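Local coordinates for RND efflux system, outer membrane lipoprotein, NodT family (Burkholderia mallei, PDB 6U94) that probably serves as the outer membrane channel of a tripartite RND efflux system, carrying substrates out of the cell, at residues R70-A75 against E157-V162; L184-D189 against Q429-Q434; A305-I310 against H369-A374; A383-Y388 against T446-L451. One frame throughout, in Å; residues are numbered along the deposited sequence.

Contact 1 of 4, residues R70-A75 against E157-V162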
loop_
_atom_site.group_PDB
_atom_site.type_symbol
_atom_site.label_atom_id
_atom_site.label_comp_id
_atom_site.label_asym_id
_atom_site.label_seq_id
_atom_site.Cartn_x
_atom_site.Cartn_y
_atom_site.Cartn_z
ATOM N N ARG A 70 6.098 -24.756 0.832
ATOM C CA ARG A 70 4.946 -24.865 -0.050
ATOM C C ARG A 70 5.349 -24.551 -1.489
ATOM O O ARG A 70 6.343 -23.869 -1.753
ATOM C CB ARG A 70 3.838 -23.913 0.396
ATOM C CG ARG A 70 4.161 -22.456 0.122
ATOM C CD ARG A 70 3.288 -21.512 0.931
ATOM N NE ARG A 70 4.045 -20.337 1.351
ATOM C CZ ARG A 70 3.575 -19.394 2.161
ATOM N NH1 ARG A 70 2.342 -19.482 2.642
ATOM N NH2 ARG A 70 4.341 -18.363 2.491
ATOM N N ASP A 71 4.566 -25.069 -2.429
ATOM C CA ASP A 71 4.785 -24.734 -3.823
ATOM C C ASP A 71 4.093 -23.410 -4.149
ATOM O O ASP A 71 3.281 -22.894 -3.376
ATOM C CB ASP A 71 4.305 -25.872 -4.728
ATOM C CG ASP A 71 2.845 -25.750 -5.115
ATOM O OD1 ASP A 71 2.538 -25.910 -6.315
ATOM O OD2 ASP A 71 2.008 -25.490 -4.229
ATOM N N LEU A 72 4.440 -22.844 -5.308
ATOM C CA LEU A 72 3.947 -21.512 -5.640
ATOM C C LEU A 72 2.437 -21.496 -5.828
ATOM O O LEU A 72 1.793 -20.474 -5.563
ATOM C CB LEU A 72 4.644 -20.980 -6.891
ATOM C CG LEU A 72 6.106 -20.584 -6.689
ATOM C CD1 LEU A 72 6.585 -19.724 -7.843
ATOM C CD2 LEU A 72 6.304 -19.869 -5.358
ATOM N N ARG A 73 1.854 -22.610 -6.276
ATOM C CA ARG A 73 0.400 -22.665 -6.399
ATOM C C ARG A 73 -0.270 -22.521 -5.038
ATOM O O ARG A 73 -1.282 -21.822 -4.906
ATOM C CB ARG A 73 -0.029 -23.966 -7.075
ATOM C CG ARG A 73 -1.492 -23.987 -7.488
ATOM C CD ARG A 73 -1.878 -25.307 -8.150
ATOM N NE ARG A 73 -1.724 -26.441 -7.243
ATOM C CZ ARG A 73 -2.567 -26.726 -6.253
ATOM N NH1 ARG A 73 -3.628 -25.955 -6.033
ATOM N NH2 ARG A 73 -2.346 -27.778 -5.477
ATOM N N VAL A 74 0.287 -23.166 -4.012
ATOM C CA VAL A 74 -0.260 -23.034 -2.666
ATOM C C VAL A 74 0.021 -21.643 -2.110
ATOM O O VAL A 74 -0.830 -21.046 -1.438
ATOM C CB VAL A 74 0.297 -24.143 -1.755
ATOM C CG1 VAL A 74 0.036 -23.825 -0.290
ATOM C CG2 VAL A 74 -0.323 -25.484 -2.120
ATOM N N ALA A 75 1.213 -21.104 -2.382
ATOM C CA ALA A 75 1.521 -19.742 -1.959
ATOM C C ALA A 75 0.520 -18.753 -2.541
ATOM O O ALA A 75 0.073 -17.830 -1.851
ATOM C CB ALA A 75 2.945 -19.370 -2.369
ATOM N N GLU A 157 9.417 -15.474 -14.776
ATOM C CA GLU A 157 8.615 -14.281 -14.529
ATOM C C GLU A 157 7.471 -14.579 -13.570
ATOM O O GLU A 157 7.157 -13.760 -12.698
ATOM C CB GLU A 157 8.082 -13.707 -15.846
ATOM C CG GLU A 157 7.455 -14.725 -16.787
ATOM C CD GLU A 157 8.466 -15.352 -17.736
ATOM O OE1 GLU A 157 9.635 -15.536 -17.335
ATOM O OE2 GLU A 157 8.092 -15.655 -18.887
ATOM N N ALA A 158 6.840 -15.748 -13.708
ATOM C CA ALA A 158 5.759 -16.110 -12.796
ATOM C C ALA A 158 6.279 -16.315 -11.378
ATOM O O ALA A 158 5.618 -15.927 -10.408
ATOM C CB ALA A 158 5.043 -17.367 -13.290
ATOM N N ARG A 159 7.456 -16.928 -11.236
ATOM C CA ARG A 159 8.034 -17.113 -9.908
ATOM C C ARG A 159 8.349 -15.774 -9.253
ATOM O O ARG A 159 8.083 -15.577 -8.060
ATOM C CB ARG A 159 9.292 -17.972 -10.002
ATOM C CG ARG A 159 10.006 -18.192 -8.679
ATOM C CD ARG A 159 11.162 -19.178 -8.832
ATOM N NE ARG A 159 11.812 -19.465 -7.555
ATOM C CZ ARG A 159 11.488 -20.484 -6.763
ATOM N NH1 ARG A 159 10.519 -21.318 -7.113
ATOM N NH2 ARG A 159 12.132 -20.670 -5.618
ATOM N N ARG A 160 8.920 -14.840 -10.015
ATOM C CA ARG A 160 9.223 -13.526 -9.466
ATOM C C ARG A 160 7.953 -12.771 -9.090
ATOM O O ARG A 160 7.943 -12.034 -8.098
ATOM C CB ARG A 160 10.049 -12.721 -10.470
ATOM C CG ARG A 160 10.462 -11.346 -9.976
ATOM C CD ARG A 160 11.351 -10.644 -10.988
ATOM N NE ARG A 160 11.915 -9.410 -10.457
ATOM C CZ ARG A 160 12.959 -9.361 -9.635
ATOM N NH1 ARG A 160 13.548 -10.483 -9.245
ATOM N NH2 ARG A 160 13.411 -8.192 -9.198
ATOM N N SER A 161 6.875 -12.955 -9.858
ATOM C CA SER A 161 5.631 -12.247 -9.569
ATOM C C SER A 161 5.013 -12.723 -8.262
ATOM O O SER A 161 4.466 -11.918 -7.498
ATOM C CB SER A 161 4.645 -12.422 -10.726
ATOM O OG SER A 161 3.444 -11.705 -10.477
ATOM N N VAL A 162 5.096 -14.026 -7.982
ATOM C CA VAL A 162 4.539 -14.552 -6.739
ATOM C C VAL A 162 5.412 -14.160 -5.551
ATOM O O VAL A 162 4.902 -13.844 -4.470
ATOM C CB VAL A 162 4.357 -16.078 -6.834
ATOM C CG1 VAL A 162 3.777 -16.632 -5.533
ATOM C CG2 VAL A 162 3.462 -16.432 -8.018
#

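Contact 2 of 4, residues L184-D189 against Q429-Q434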
loop_
_atom_site.group_PDB
_atom_site.type_symbol
_atom_site.label_atom_id
_atom_site.label_comp_id
_atom_site.label_asym_id
_atom_site.label_seq_id
_atom_site.Cartn_x
_atom_site.Cartn_y
_atom_site.Cartn_z
ATOM N N LEU A 184 -6.011 0.541 18.567
ATOM C CA LEU A 184 -6.581 -0.023 19.786
ATOM C C LEU A 184 -6.105 0.737 21.018
ATOM O O LEU A 184 -6.898 1.026 21.922
ATOM C CB LEU A 184 -6.222 -1.505 19.903
ATOM C CG LEU A 184 -6.693 -2.173 21.197
ATOM C CD1 LEU A 184 -8.213 -2.152 21.289
ATOM C CD2 LEU A 184 -6.159 -3.592 21.315
ATOM N N ALA A 185 -4.811 1.064 21.073
ATOM C CA ALA A 185 -4.282 1.804 22.212
ATOM C C ALA A 185 -4.904 3.190 22.307
ATOM O O ALA A 185 -5.199 3.671 23.408
ATOM C CB ALA A 185 -2.760 1.902 22.108
ATOM N N LEU A 186 -5.113 3.846 21.163
ATOM C CA LEU A 186 -5.786 5.142 21.162
ATOM C C LEU A 186 -7.222 5.014 21.655
ATOM O O LEU A 186 -7.686 5.832 22.458
ATOM C CB LEU A 186 -5.744 5.742 19.758
ATOM C CG LEU A 186 -6.554 7.006 19.474
ATOM C CD1 LEU A 186 -6.032 8.188 20.282
ATOM C CD2 LEU A 186 -6.527 7.310 17.986
ATOM N N ALA A 187 -7.937 3.984 21.194
ATOM C CA ALA A 187 -9.320 3.791 21.616
ATOM C C ALA A 187 -9.416 3.431 23.092
ATOM O O ALA A 187 -10.426 3.737 23.736
ATOM C CB ALA A 187 -9.984 2.711 20.762
ATOM N N GLN A 188 -8.389 2.782 23.643
ATOM C CA GLN A 188 -8.408 2.431 25.059
ATOM C C GLN A 188 -8.081 3.633 25.937
ATOM O O GLN A 188 -8.697 3.817 26.994
ATOM C CB GLN A 188 -7.433 1.285 25.328
ATOM C CG GLN A 188 -7.902 -0.056 24.787
ATOM C CD GLN A 188 -6.847 -1.136 24.908
ATOM O OE1 GLN A 188 -5.649 -0.857 24.871
ATOM N NE2 GLN A 188 -7.289 -2.381 25.059
ATOM N N ASP A 189 -7.115 4.457 25.519
ATOM C CA ASP A 189 -6.837 5.695 26.241
ATOM C C ASP A 189 -8.053 6.611 26.239
ATOM O O ASP A 189 -8.404 7.194 27.273
ATOM C CB ASP A 189 -5.633 6.403 25.624
ATOM C CG ASP A 189 -4.354 5.604 25.762
ATOM O OD1 ASP A 189 -4.351 4.609 26.518
ATOM O OD2 ASP A 189 -3.351 5.969 25.111
ATOM N N GLN A 429 -14.733 15.214 17.895
ATOM C CA GLN A 429 -13.996 15.523 16.676
ATOM C C GLN A 429 -12.519 15.187 16.818
ATOM O O GLN A 429 -11.881 14.771 15.843
ATOM C CB GLN A 429 -14.164 16.998 16.311
ATOM C CG GLN A 429 -15.550 17.371 15.829
ATOM C CD GLN A 429 -15.619 18.804 15.339
ATOM O OE1 GLN A 429 -14.594 19.422 15.049
ATOM N NE2 GLN A 429 -16.830 19.344 15.249
ATOM N N LEU A 430 -11.958 15.363 18.016
ATOM C CA LEU A 430 -10.546 15.060 18.226
ATOM C C LEU A 430 -10.279 13.565 18.085
ATOM O O LEU A 430 -9.344 13.154 17.389
ATOM C CB LEU A 430 -10.104 15.561 19.601
ATOM C CG LEU A 430 -8.680 15.215 20.044
ATOM C CD1 LEU A 430 -7.655 15.847 19.118
ATOM C CD2 LEU A 430 -8.448 15.652 21.482
ATOM N N PHE A 431 -11.104 12.737 18.733
ATOM C CA PHE A 431 -10.912 11.293 18.665
ATOM C C PHE A 431 -11.107 10.768 17.247
ATOM O O PHE A 431 -10.417 9.829 16.833
ATOM C CB PHE A 431 -11.867 10.597 19.639
ATOM C CG PHE A 431 -11.733 9.106 19.658
ATOM C CD1 PHE A 431 -10.489 8.510 19.778
ATOM C CD2 PHE A 431 -12.854 8.295 19.571
ATOM C CE1 PHE A 431 -10.360 7.131 19.796
ATOM C CE2 PHE A 431 -12.734 6.915 19.593
ATOM C CZ PHE A 431 -11.485 6.334 19.705
ATOM N N ALA A 432 -12.025 11.363 16.485
ATOM C CA ALA A 432 -12.195 10.952 15.096
ATOM C C ALA A 432 -10.981 11.334 14.260
ATOM O O ALA A 432 -10.558 10.573 13.378
ATOM C CB ALA A 432 -13.465 11.570 14.513
ATOM N N ALA A 433 -10.398 12.502 14.533
ATOM C CA ALA A 433 -9.237 12.943 13.767
ATOM C C ALA A 433 -7.993 12.140 14.116
ATOM O O ALA A 433 -7.141 11.915 13.248
ATOM C CB ALA A 433 -8.990 14.433 14.000
ATOM N N GLN A 434 -7.864 11.707 15.373
ATOM C CA GLN A 434 -6.701 10.920 15.768
ATOM C C GLN A 434 -6.731 9.534 15.134
ATOM O O GLN A 434 -5.682 8.986 14.780
ATOM C CB GLN A 434 -6.630 10.816 17.290
ATOM C CG GLN A 434 -6.385 12.144 17.991
ATOM C CD GLN A 434 -6.378 12.011 19.499
ATOM O OE1 GLN A 434 -7.317 11.478 20.094
ATOM N NE2 GLN A 434 -5.311 12.491 20.129
#

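Contact 3 of 4, residues A305-I310 against H369-A374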
loop_
_atom_site.group_PDB
_atom_site.type_symbol
_atom_site.label_atom_id
_atom_site.label_comp_id
_atom_site.label_asym_id
_atom_site.label_seq_id
_atom_site.Cartn_x
_atom_site.Cartn_y
_atom_site.Cartn_z
ATOM N N ALA A 305 13.114 1.613 -29.257
ATOM C CA ALA A 305 11.915 2.201 -29.841
ATOM C C ALA A 305 10.878 2.580 -28.786
ATOM O O ALA A 305 10.222 3.617 -28.913
ATOM C CB ALA A 305 11.300 1.239 -30.859
ATOM N N PHE A 306 10.709 1.762 -27.739
ATOM C CA PHE A 306 9.533 1.874 -26.888
ATOM C C PHE A 306 9.803 1.989 -25.390
ATOM O O PHE A 306 8.842 2.089 -24.619
ATOM C CB PHE A 306 8.604 0.673 -27.125
ATOM C CG PHE A 306 8.153 0.529 -28.552
ATOM C CD1 PHE A 306 7.281 1.446 -29.114
ATOM C CD2 PHE A 306 8.597 -0.531 -29.328
ATOM C CE1 PHE A 306 6.863 1.316 -30.425
ATOM C CE2 PHE A 306 8.184 -0.668 -30.640
ATOM C CZ PHE A 306 7.317 0.254 -31.190
ATOM N N PHE A 307 11.056 1.988 -24.952
ATOM C CA PHE A 307 11.377 1.948 -23.525
ATOM C C PHE A 307 12.106 3.223 -23.130
ATOM O O PHE A 307 13.294 3.387 -23.462
ATOM C CB PHE A 307 12.224 0.717 -23.206
ATOM C CG PHE A 307 12.046 0.190 -21.808
ATOM C CD1 PHE A 307 12.184 1.017 -20.708
ATOM C CD2 PHE A 307 11.747 -1.150 -21.599
ATOM C CE1 PHE A 307 12.023 0.519 -19.421
ATOM C CE2 PHE A 307 11.585 -1.655 -20.323
ATOM C CZ PHE A 307 11.724 -0.815 -19.228
ATOM N N PRO A 308 11.444 4.157 -22.440
ATOM C CA PRO A 308 12.127 5.393 -22.038
ATOM C C PRO A 308 13.297 5.107 -21.107
ATOM O O PRO A 308 13.268 4.176 -20.301
ATOM C CB PRO A 308 11.030 6.193 -21.320
ATOM C CG PRO A 308 9.732 5.606 -21.801
ATOM C CD PRO A 308 10.025 4.150 -22.046
ATOM N N ARG A 309 14.340 5.922 -21.232
ATOM C CA ARG A 309 15.488 5.871 -20.328
ATOM C C ARG A 309 15.519 7.187 -19.557
ATOM O O ARG A 309 16.080 8.182 -20.018
ATOM C CB ARG A 309 16.807 5.597 -21.081
ATOM C CG ARG A 309 17.041 6.416 -22.344
ATOM C CD ARG A 309 18.191 5.831 -23.173
ATOM N NE ARG A 309 19.454 5.758 -22.437
ATOM C CZ ARG A 309 20.608 5.357 -22.968
ATOM N NH1 ARG A 309 20.663 4.992 -24.241
ATOM N NH2 ARG A 309 21.711 5.324 -22.228
ATOM N N ILE A 310 14.897 7.181 -18.375
ATOM C CA ILE A 310 14.810 8.343 -17.501
ATOM C C ILE A 310 14.985 7.877 -16.063
ATOM O O ILE A 310 14.881 6.688 -15.753
ATOM C CB ILE A 310 13.461 9.087 -17.633
ATOM C CG1 ILE A 310 12.310 8.124 -17.320
ATOM C CG2 ILE A 310 13.307 9.712 -19.012
ATOM C CD1 ILE A 310 10.963 8.791 -17.142
ATOM N N HIS A 369 2.418 -1.223 -25.137
ATOM C CA HIS A 369 1.387 -0.876 -24.163
ATOM C C HIS A 369 1.786 -1.293 -22.754
ATOM O O HIS A 369 1.488 -0.585 -21.785
ATOM C CB HIS A 369 0.057 -1.523 -24.552
ATOM C CG HIS A 369 -0.535 -0.974 -25.811
ATOM N ND1 HIS A 369 -0.322 0.323 -26.227
ATOM C CD2 HIS A 369 -1.327 -1.545 -26.748
ATOM C CE1 HIS A 369 -0.961 0.528 -27.365
ATOM N NE2 HIS A 369 -1.579 -0.589 -27.703
ATOM N N THR A 370 2.450 -2.443 -22.619
ATOM C CA THR A 370 2.871 -2.907 -21.302
ATOM C C THR A 370 3.869 -1.946 -20.669
ATOM O O THR A 370 3.898 -1.800 -19.442
ATOM C CB THR A 370 3.458 -4.321 -21.410
ATOM O OG1 THR A 370 2.438 -5.226 -21.854
ATOM C CG2 THR A 370 4.001 -4.807 -20.066
ATOM N N ILE A 371 4.674 -1.266 -21.485
ATOM C CA ILE A 371 5.635 -0.309 -20.950
ATOM C C ILE A 371 4.941 0.980 -20.526
ATOM O O ILE A 371 5.264 1.555 -19.480
ATOM C CB ILE A 371 6.750 -0.051 -21.981
ATOM C CG1 ILE A 371 7.565 -1.326 -22.204
ATOM C CG2 ILE A 371 7.653 1.099 -21.537
ATOM C CD1 ILE A 371 8.597 -1.195 -23.293
ATOM N N GLN A 372 3.979 1.457 -21.322
ATOM C CA GLN A 372 3.255 2.666 -20.940
ATOM C C GLN A 372 2.461 2.446 -19.659
ATOM O O GLN A 372 2.432 3.315 -18.781
ATOM C CB GLN A 372 2.328 3.123 -22.064
ATOM C CG GLN A 372 1.618 4.437 -21.739
ATOM C CD GLN A 372 0.602 4.848 -22.784
ATOM O OE1 GLN A 372 0.347 4.118 -23.742
ATOM N NE2 GLN A 372 0.011 6.026 -22.602
ATOM N N ASP A 373 1.814 1.283 -19.531
ATOM C CA ASP A 373 1.075 0.980 -18.309
ATOM C C ASP A 373 2.011 0.851 -17.116
ATOM O O ASP A 373 1.656 1.241 -15.999
ATOM C CB ASP A 373 0.258 -0.298 -18.486
ATOM C CG ASP A 373 -0.959 -0.095 -19.363
ATOM O OD1 ASP A 373 -1.170 1.043 -19.827
ATOM O OD2 ASP A 373 -1.705 -1.073 -19.589
ATOM N N ALA A 374 3.213 0.311 -17.329
ATOM C CA ALA A 374 4.162 0.171 -16.230
ATOM C C ALA A 374 4.611 1.533 -15.713
ATOM O O ALA A 374 4.647 1.765 -14.498
ATOM C CB ALA A 374 5.365 -0.658 -16.674
#

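Contact 4 of 4, residues A383-Y388 against T446-L451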
loop_
_atom_site.group_PDB
_atom_site.type_symbol
_atom_site.label_atom_id
_atom_site.label_comp_id
_atom_site.label_asym_id
_atom_site.label_seq_id
_atom_site.Cartn_x
_atom_site.Cartn_y
_atom_site.Cartn_z
ATOM N N ALA A 383 2.330 9.602 -6.974
ATOM C CA ALA A 383 1.376 10.666 -6.683
ATOM C C ALA A 383 0.458 10.274 -5.536
ATOM O O ALA A 383 0.154 11.100 -4.668
ATOM C CB ALA A 383 0.560 11.001 -7.930
ATOM N N ALA A 384 0.012 9.016 -5.513
ATOM C CA ALA A 384 -0.814 8.536 -4.411
ATOM C C ALA A 384 -0.113 8.734 -3.075
ATOM O O ALA A 384 -0.726 9.183 -2.100
ATOM C CB ALA A 384 -1.163 7.063 -4.616
ATOM N N ARG A 385 1.181 8.408 -3.015
ATOM C CA ARG A 385 1.923 8.600 -1.775
ATOM C C ARG A 385 2.000 10.072 -1.403
ATOM O O ARG A 385 1.835 10.431 -0.231
ATOM C CB ARG A 385 3.329 8.023 -1.892
ATOM C CG ARG A 385 4.016 7.938 -0.541
ATOM C CD ARG A 385 5.503 8.179 -0.625
ATOM N NE ARG A 385 6.078 8.276 0.711
ATOM C CZ ARG A 385 7.374 8.167 0.980
ATOM N NH1 ARG A 385 8.241 7.944 0.001
ATOM N NH2 ARG A 385 7.801 8.273 2.230
ATOM N N ALA A 386 2.271 10.939 -2.385
ATOM C CA ALA A 386 2.340 12.370 -2.116
ATOM C C ALA A 386 1.014 12.898 -1.586
ATOM O O ALA A 386 0.998 13.803 -0.744
ATOM C CB ALA A 386 2.749 13.122 -3.384
ATOM N N THR A 387 -0.103 12.342 -2.060
ATOM C CA THR A 387 -1.407 12.722 -1.526
ATOM C C THR A 387 -1.554 12.291 -0.071
ATOM O O THR A 387 -2.031 13.065 0.769
ATOM C CB THR A 387 -2.521 12.112 -2.379
ATOM O OG1 THR A 387 -2.501 12.704 -3.681
ATOM C CG2 THR A 387 -3.880 12.354 -1.736
ATOM N N TYR A 388 -1.132 11.066 0.249
ATOM C CA TYR A 388 -1.280 10.564 1.610
ATOM C C TYR A 388 -0.402 11.334 2.592
ATOM O O TYR A 388 -0.822 11.599 3.724
ATOM C CB TYR A 388 -0.959 9.073 1.656
ATOM C CG TYR A 388 -1.986 8.213 0.959
ATOM C CD1 TYR A 388 -3.344 8.451 1.124
ATOM C CD2 TYR A 388 -1.600 7.173 0.125
ATOM C CE1 TYR A 388 -4.291 7.669 0.484
ATOM C CE2 TYR A 388 -2.540 6.385 -0.520
ATOM C CZ TYR A 388 -3.882 6.635 -0.337
ATOM O OH TYR A 388 -4.819 5.854 -0.976
ATOM N N THR A 446 1.574 1.691 2.965
ATOM C CA THR A 446 1.045 0.738 1.997
ATOM C C THR A 446 1.415 1.129 0.571
ATOM O O THR A 446 1.783 0.270 -0.239
ATOM C CB THR A 446 -0.475 0.633 2.146
ATOM O OG1 THR A 446 -0.792 0.018 3.400
ATOM C CG2 THR A 446 -1.082 -0.193 1.012
ATOM N N SER A 447 1.333 2.420 0.250
ATOM C CA SER A 447 1.637 2.855 -1.107
ATOM C C SER A 447 3.123 2.738 -1.420
ATOM O O SER A 447 3.494 2.605 -2.592
ATOM C CB SER A 447 1.162 4.291 -1.324
ATOM O OG SER A 447 2.211 5.204 -1.080
ATOM N N ARG A 448 3.986 2.798 -0.403
ATOM C CA ARG A 448 5.406 2.543 -0.631
ATOM C C ARG A 448 5.646 1.067 -0.918
ATOM O O ARG A 448 6.500 0.715 -1.741
ATOM C CB ARG A 448 6.223 3.001 0.576
ATOM C CG ARG A 448 6.132 4.501 0.836
ATOM C CD ARG A 448 6.480 4.857 2.270
ATOM N NE ARG A 448 7.890 4.637 2.577
ATOM C CZ ARG A 448 8.506 5.161 3.633
ATOM N NH1 ARG A 448 7.835 5.938 4.474
ATOM N NH2 ARG A 448 9.792 4.916 3.845
ATOM N N VAL A 449 4.900 0.190 -0.242
ATOM C CA VAL A 449 4.965 -1.238 -0.527
ATOM C C VAL A 449 4.514 -1.515 -1.954
ATOM O O VAL A 449 5.134 -2.307 -2.675
ATOM C CB VAL A 449 4.123 -2.018 0.499
ATOM C CG1 VAL A 449 3.892 -3.451 0.027
ATOM C CG2 VAL A 449 4.805 -2.002 1.857
ATOM N N THR A 450 3.440 -0.853 -2.392
ATOM C CA THR A 450 2.952 -1.053 -3.752
ATOM C C THR A 450 3.947 -0.527 -4.781
ATOM O O THR A 450 4.122 -1.129 -5.848
ATOM C CB THR A 450 1.595 -0.379 -3.928
ATOM O OG1 THR A 450 0.720 -0.795 -2.874
ATOM C CG2 THR A 450 0.981 -0.765 -5.266
ATOM N N LEU A 451 4.610 0.591 -4.481
ATOM C CA LEU A 451 5.637 1.095 -5.384
ATOM C C LEU A 451 6.837 0.156 -5.450
ATOM O O LEU A 451 7.476 0.042 -6.504
ATOM C CB LEU A 451 6.074 2.494 -4.955
ATOM C CG LEU A 451 7.131 3.174 -5.829
ATOM C CD1 LEU A 451 6.665 3.280 -7.277
ATOM C CD2 LEU A 451 7.484 4.541 -5.266
#

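Contact 1 of 4, residues R70-A75 against E157-V162
Leu-72, Val-162 and Arg-159 bury nearly all of the surface in this contact. Leu-72 sits in the first turn of helix 72-86 and points its side chain at helix 156-203. Its two methyls take different partners. CD1 lies against the backbone of the other helix, with Leu-72 CD1 3.6 Å from Arg-159 CA. The same methyl touches the aliphatic root of the arginine, and Leu-72 CD1 is 3.8 Å from Arg-159 CG. The two side chains cross at about a right angle. Arg-159 turns CG away from its own N (chi1 178°) and runs on extended from CG to NE, with the leucine methyl at its base. The other methyl meets Val-162, with Leu-72 CD2 4.1 Å from Val-162 CG1. This is apolar packing between two helices of the helical part of the outer membrane factor fold. Asp-71 is the N-cap of helix 72-86. Asp-71 OD2 accepts from Val-74 N at 2.9 Å, and the donor stands above the carboxylate plane. A weak bond from Arg-73 N to Asp-71 OD1 completes the cap. One turn on from the cap, Ala-75 CB approaches Val-162 CG1 at 4.3 Å. Val-162 also touches Leu-137 of helix 132-142 and Leu-153.

Contact 2 of 4, residues L184-D189 against Q429-Q434
Leu-186 and Phe-431 share a first torsion near 180° (chi1 172° and -179°), which swings each CG to the far side from N and carries the leucine fork and the ring into the gap between the two helices. There the two side chains slide past each other in opposite directions. Leu-186 CG meets the ring at its edge, near the ring plane, 3.8 Å from Phe-431 CE1. The end of the ring reaches on to the neighbouring backbone, where Phe-431 CZ is 3.8 Å from Ala-187 CA. Ala-187 CB adds a looser touch to the same ring atom. The leucine methyls turn to Gln-434. Leu-186 CD2 lies 3.6 Å from Gln-434 CB. Leu-186 CD1 lies 3.5 Å from Gln-434 OE1, a van der Waals contact of a methyl with the amide oxygen. No hydrogen bond bridges the segments, so packing alone joins them here. Ala-187 also touches Ala-229 of helix 211-247, and Ala-433 packs on helix 362-415. The axes of the two short segments, 184-189 and 429-434, run antiparallel at 167° and are 10.9 Å apart at closest, a wide spacing spanned by the larger side chains. Long, nearly antiparallel helices of this kind build the periplasmic barrel in trimeric outer membrane factors.

Contact 3 of 4, residues A305-I310 against H369-A374
Ile-371 is the one residue of 369-374 that meets 305-310, and it touches three residues in a row there. The contact joins one of the long helices of the outer membrane factor fold to the end of the short helix 299-306. Phe-307 is the first residue to leave helical geometry after that short helix, so the isoleucine packs on a helix end and the turn that follows.

Ile-371 CB points at the other segment and lies 4.0 Å from Phe-306 O. From CB the side chain forks. The CG2 branch comes closer to the same oxygen, with Ile-371 CG2 3.4 Å from Phe-306 O. This methyl also faces the proline ring, with Ile-371 CG2 3.9 Å from Pro-308 CD, and stands over one face of the Phe-307 ring. The other branch leaves through CG1, which chi1 of -65° sets opposite the carbonyl carbon. It carries the terminal methyl CD1 to the CB, CG and CD2 atoms of Phe-307, whose side chain crosses the isoleucine at about a right angle. Phe-307 also touches Tyr-367 and Ile-285, and Pro-308 touches Phe-335 and Phe-375, so the site is buried on several sides. At the tip, Ile-371 CD1 lies 3.6 Å from Phe-307 CD2 and 4.3 Å from Phe-306 CB.

Contact 4 of 4, residues A383-Y388 against T446-L451
An antiparallel helix pair carries this contact: helices 362-415 and 421-454, which follow each other in the chain as a hairpin. Arg-385 meets Ser-447 and Arg-448 across it. The first half of the arginine lies on the serine, with Arg-385 CB 3.1 Å from Ser-447 OG. This is a tight approach of a methylene to a hydroxyl oxygen. That hydroxyl also bonds to Gly-444 O within its own helix. With chi1 at -168°, Arg-385 CG lies across the CA-CB bond from N, and the chain bends at chi2 and runs on toward Arg-448.

The axes of the two short segments, 383-388 and 446-451, approach to 9.3 Å, at 167°, in keeping with the coiled-coil-like helix pairs of outer membrane factors. The small serine lets the backbones come close, and Arg-385 CA is 5.8 Å from Ser-447 CA.

The two guanidinium groups stack. Their planes are 28° apart and their centres are 4.2 Å apart. Arg-385 NH2 sits over one face of the Arg-448 group, offset toward its rim, and Arg-448 CD in turn lies over one face of the Arg-385 group. The nearest nitrogens, Arg-385 NH2 and Arg-448 NH1, are 3.2 Å apart. Both are donors, and no hydrogen bond joins them. Salt bridges from Arg-385 NH1 to Glu-269 and from Arg-385 NE to Glu-389 probably offset the cost of bringing like charges together. Tyr-388 closes one side of the contact, its ring edge meeting Ser-447, with Tyr-388 CD2 4.2 Å from Ser-447 CB.

How the contacts relate
From the N terminus, contact 1 closes first. It spans 81 residues and ties the start of helix 72-86 to the early part of helix 156-203. Farther along that helix, contact 2 opens. Its loop of 239 residues runs to helix 421-454 and joins the first half of the fold to the second. Contact 3 is nested inside this loop. It spans 58 residues and fastens the end of helix 299-306 to helix 362-415. Contact 4 begins later on that same helix and ends on helix 421-454 beyond contact 2, so contacts 2 and 4 cross. It spans 57 residues, most of them helical. Contacts 2 and 3 lie on opposite sides of the chain's centre, whereas contact 4 sits near the middle.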